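Local structure of cellulosomal scaffoldin adaptor protein B (Acetivibrio cellulolyticus, 3BWZ) at residues F74-V79 and K93-L98. The protein is a cellulosome scaffoldin, of which this chain is one type II cohesin module, a domain of the family that binds dockerin modules during cellulosome assembly. Sequence-based numbering, arbitrary orientation. Where two conformers were deposited one is given.
Sequences FNLRQV and KAYVSL
Lys93 runs side by side with Gln78, both side chains pointing the same way. From a CG anti to the backbone N (chi1 -172°) its chain is fully extended, Lys93 CE passing Gln78 OE1 at 3.4 Å and the chain crossing the end of Leu76 on the way. A water links the two tips, donating to Gln78 OE1 and accepting from Lys93 NZ, which also bonds to Val113 O. Gln78 and Lys93 form a non-hydrogen-bonded pair, beside which Lys93 CA makes a CA-H...O contact to Arg77 O. Ala94 makes the hydrogen-bonded pair with Arg77: Arg77 N reaches Ala94 O at 2.9 Å in an almost straight bond (178°), and Ala94 N returns to Arg77 O. This is the open end of the antiparallel hairpin 77-83/88-94 of the cohesin domain, and strand 88-94 pairs in turn with strand 34-42. Past Ala94 the regular pairing gives way to loop, but the two segments stay together. Tyr95 turns a ring face to Phe74, whose CD1 sits 3.7 Å above the centre of that ring; the stack is edge-to-face, with planes at 72° and Tyr101 meeting both rings. Leu76 CD1 also touches Tyr95, at CD2 (3.8 Å), and Tyr95 OH is fixed by Glu108 OE2 and Ser72 N. Val96 lays CG2 against Asn75 O and Arg77 CB, while CG1 lies near Asn75 ND2. Val96 N meets Phe74 O at 3.0 Å, nearly along the C=O axis. Ser97 N also bonds to Phe74 O, likewise at 3.0 Å but from above the carbonyl plane, two donors thus sharing one acceptor. Ser97 OG lies 3.5 Å from Asn75 CB, and a water, accepting from Asn75 ND2, joins that amide to Ser97 OG.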
loop_
_atom_site.group_PDB
_atom_site.type_symbol
_atom_site.label_atom_id
_atom_site.label_comp_id
_atom_site.label_asym_id
_atom_site.label_seq_id
_atom_site.Cartn_x
_atom_site.Cartn_y
_atom_site.Cartn_z
ATOM N N PHE A 74 7.074 7.682 -16.778
ATOM C CA PHE A 74 7.421 9.026 -16.344
ATOM C C PHE A 74 8.590 8.968 -15.344
ATOM O O PHE A 74 8.622 9.677 -14.338
ATOM C CB PHE A 74 6.238 9.743 -15.720
ATOM C CG PHE A 74 5.122 10.075 -16.676
ATOM C CD1 PHE A 74 3.858 9.554 -16.497
ATOM C CD2 PHE A 74 5.329 10.927 -17.756
ATOM C CE1 PHE A 74 2.830 9.888 -17.316
ATOM C CE2 PHE A 74 4.301 11.253 -18.592
ATOM C CZ PHE A 74 3.052 10.720 -18.385
ATOM N N ASN A 75 9.569 8.130 -15.659
ATOM C CA ASN A 75 10.753 7.985 -14.820
ATOM C C ASN A 75 10.346 7.675 -13.370
ATOM O O ASN A 75 10.804 8.326 -12.431
ATOM C CB ASN A 75 11.617 9.253 -14.901
ATOM C CG ASN A 75 12.958 9.086 -14.230
ATOM O OD1 ASN A 75 13.444 7.973 -14.057
ATOM N ND2 ASN A 75 13.577 10.199 -13.886
ATOM N N LEU A 76 9.503 6.671 -13.210
ATOM C CA LEU A 76 9.028 6.252 -11.901
ATOM C C LEU A 76 10.193 5.975 -10.977
ATOM O O LEU A 76 11.123 5.241 -11.314
ATOM C CB LEU A 76 8.185 4.960 -12.015
ATOM C CG LEU A 76 7.475 4.498 -10.716
ATOM C CD1 LEU A 76 6.275 5.359 -10.496
ATOM C CD2 LEU A 76 7.086 3.023 -10.785
ATOM N N ARG A 77 10.119 6.548 -9.784
ATOM C CA ARG A 77 11.086 6.286 -8.715
ATOM C C ARG A 77 10.394 5.409 -7.680
ATOM O O ARG A 77 9.308 5.747 -7.183
ATOM C CB ARG A 77 11.559 7.596 -8.070
ATOM C CG ARG A 77 12.496 7.400 -6.898
ATOM C CD ARG A 77 13.030 8.714 -6.282
ATOM N NE ARG A 77 13.970 8.500 -5.159
ATOM C CZ ARG A 77 13.600 8.354 -3.881
ATOM N NH1 ARG A 77 12.321 8.390 -3.518
ATOM N NH2 ARG A 77 14.508 8.162 -2.953
ATOM N N GLN A 78 11.021 4.286 -7.366
ATOM C CA GLN A 78 10.497 3.303 -6.419
ATOM C C GLN A 78 11.592 2.907 -5.463
ATOM O O GLN A 78 12.682 2.527 -5.905
ATOM C CB GLN A 78 10.089 2.013 -7.159
ATOM C CG GLN A 78 9.010 2.159 -8.148
ATOM C CD GLN A 78 8.383 0.854 -8.424
ATOM O OE1 GLN A 78 7.375 0.523 -7.805
ATOM N NE2 GLN A 78 8.963 0.080 -9.335
ATOM N N VAL A 79 11.329 2.993 -4.166
ATOM C CA VAL A 79 12.261 2.501 -3.180
ATOM C C VAL A 79 11.487 2.020 -1.975
ATOM O O VAL A 79 10.420 2.558 -1.651
ATOM C CB VAL A 79 13.326 3.534 -2.807
ATOM C CG1 VAL A 79 12.737 4.663 -2.098
ATOM C CG2 VAL A 79 14.453 2.887 -2.013
ATOM N N LYS A 93 6.654 5.485 -4.198
ATOM C CA LYS A 93 6.438 5.209 -5.601
ATOM C C LYS A 93 5.861 6.463 -6.203
ATOM O O LYS A 93 4.765 6.870 -5.824
ATOM C CB LYS A 93 5.432 4.034 -5.690
ATOM C CG LYS A 93 5.183 3.445 -7.014
ATOM C CD LYS A 93 4.311 2.195 -6.892
ATOM C CE LYS A 93 4.122 1.584 -8.216
ATOM N NZ LYS A 93 3.364 0.342 -8.073
ATOM N N ALA A 94 6.580 7.081 -7.133
ATOM C CA ALA A 94 6.173 8.385 -7.627
ATOM C C ALA A 94 6.752 8.681 -8.991
ATOM O O ALA A 94 7.897 8.360 -9.287
ATOM C CB ALA A 94 6.553 9.484 -6.624
ATOM N N TYR A 95 5.959 9.330 -9.815
ATOM C CA TYR A 95 6.465 9.842 -11.075
ATOM C C TYR A 95 7.431 11.005 -10.859
ATOM O O TYR A 95 7.205 11.856 -10.014
ATOM C CB TYR A 95 5.325 10.303 -11.958
ATOM C CG TYR A 95 4.388 9.219 -12.471
ATOM C CD1 TYR A 95 3.045 9.499 -12.679
ATOM C CD2 TYR A 95 4.838 7.947 -12.837
ATOM C CE1 TYR A 95 2.189 8.557 -13.229
ATOM C CE2 TYR A 95 3.983 7.021 -13.373
ATOM C CZ TYR A 95 2.671 7.327 -13.565
ATOM O OH TYR A 95 1.854 6.358 -14.107
ATOM N N VAL A 96 8.505 11.051 -11.656
ATOM C CA VAL A 96 9.481 12.121 -11.605
ATOM C C VAL A 96 9.304 13.108 -12.754
ATOM O O VAL A 96 9.521 14.300 -12.579
ATOM C CB VAL A 96 10.922 11.542 -11.577
ATOM C CG1 VAL A 96 11.984 12.640 -11.653
ATOM C CG2 VAL A 96 11.104 10.681 -10.331
ATOM N N SER A 97 8.897 12.617 -13.924
ATOM C CA SER A 97 8.748 13.467 -15.113
ATOM C C SER A 97 7.397 14.148 -15.085
ATOM O O SER A 97 6.487 13.852 -15.888
ATOM C CB SER A 97 8.923 12.634 -16.369
ATOM O OG SER A 97 10.214 12.080 -16.429
ATOM N N LEU A 98 7.255 15.078 -14.143
ATOM C CA LEU A 98 5.946 15.667 -13.856
ATOM C C LEU A 98 5.456 16.640 -14.909
ATOM O O LEU A 98 4.260 16.726 -15.143
ATOM C CB LEU A 98 5.942 16.303 -12.470
ATOM C CG LEU A 98 6.110 15.321 -11.305
ATOM C CD1 LEU A 98 6.146 16.061 -9.981
ATOM C CD2 LEU A 98 4.991 14.271 -11.291
HETATM O O HOH W 1 12.563 12.569 -15.251
HETATM O O HOH W 2 5.379 -1.127 -6.963
#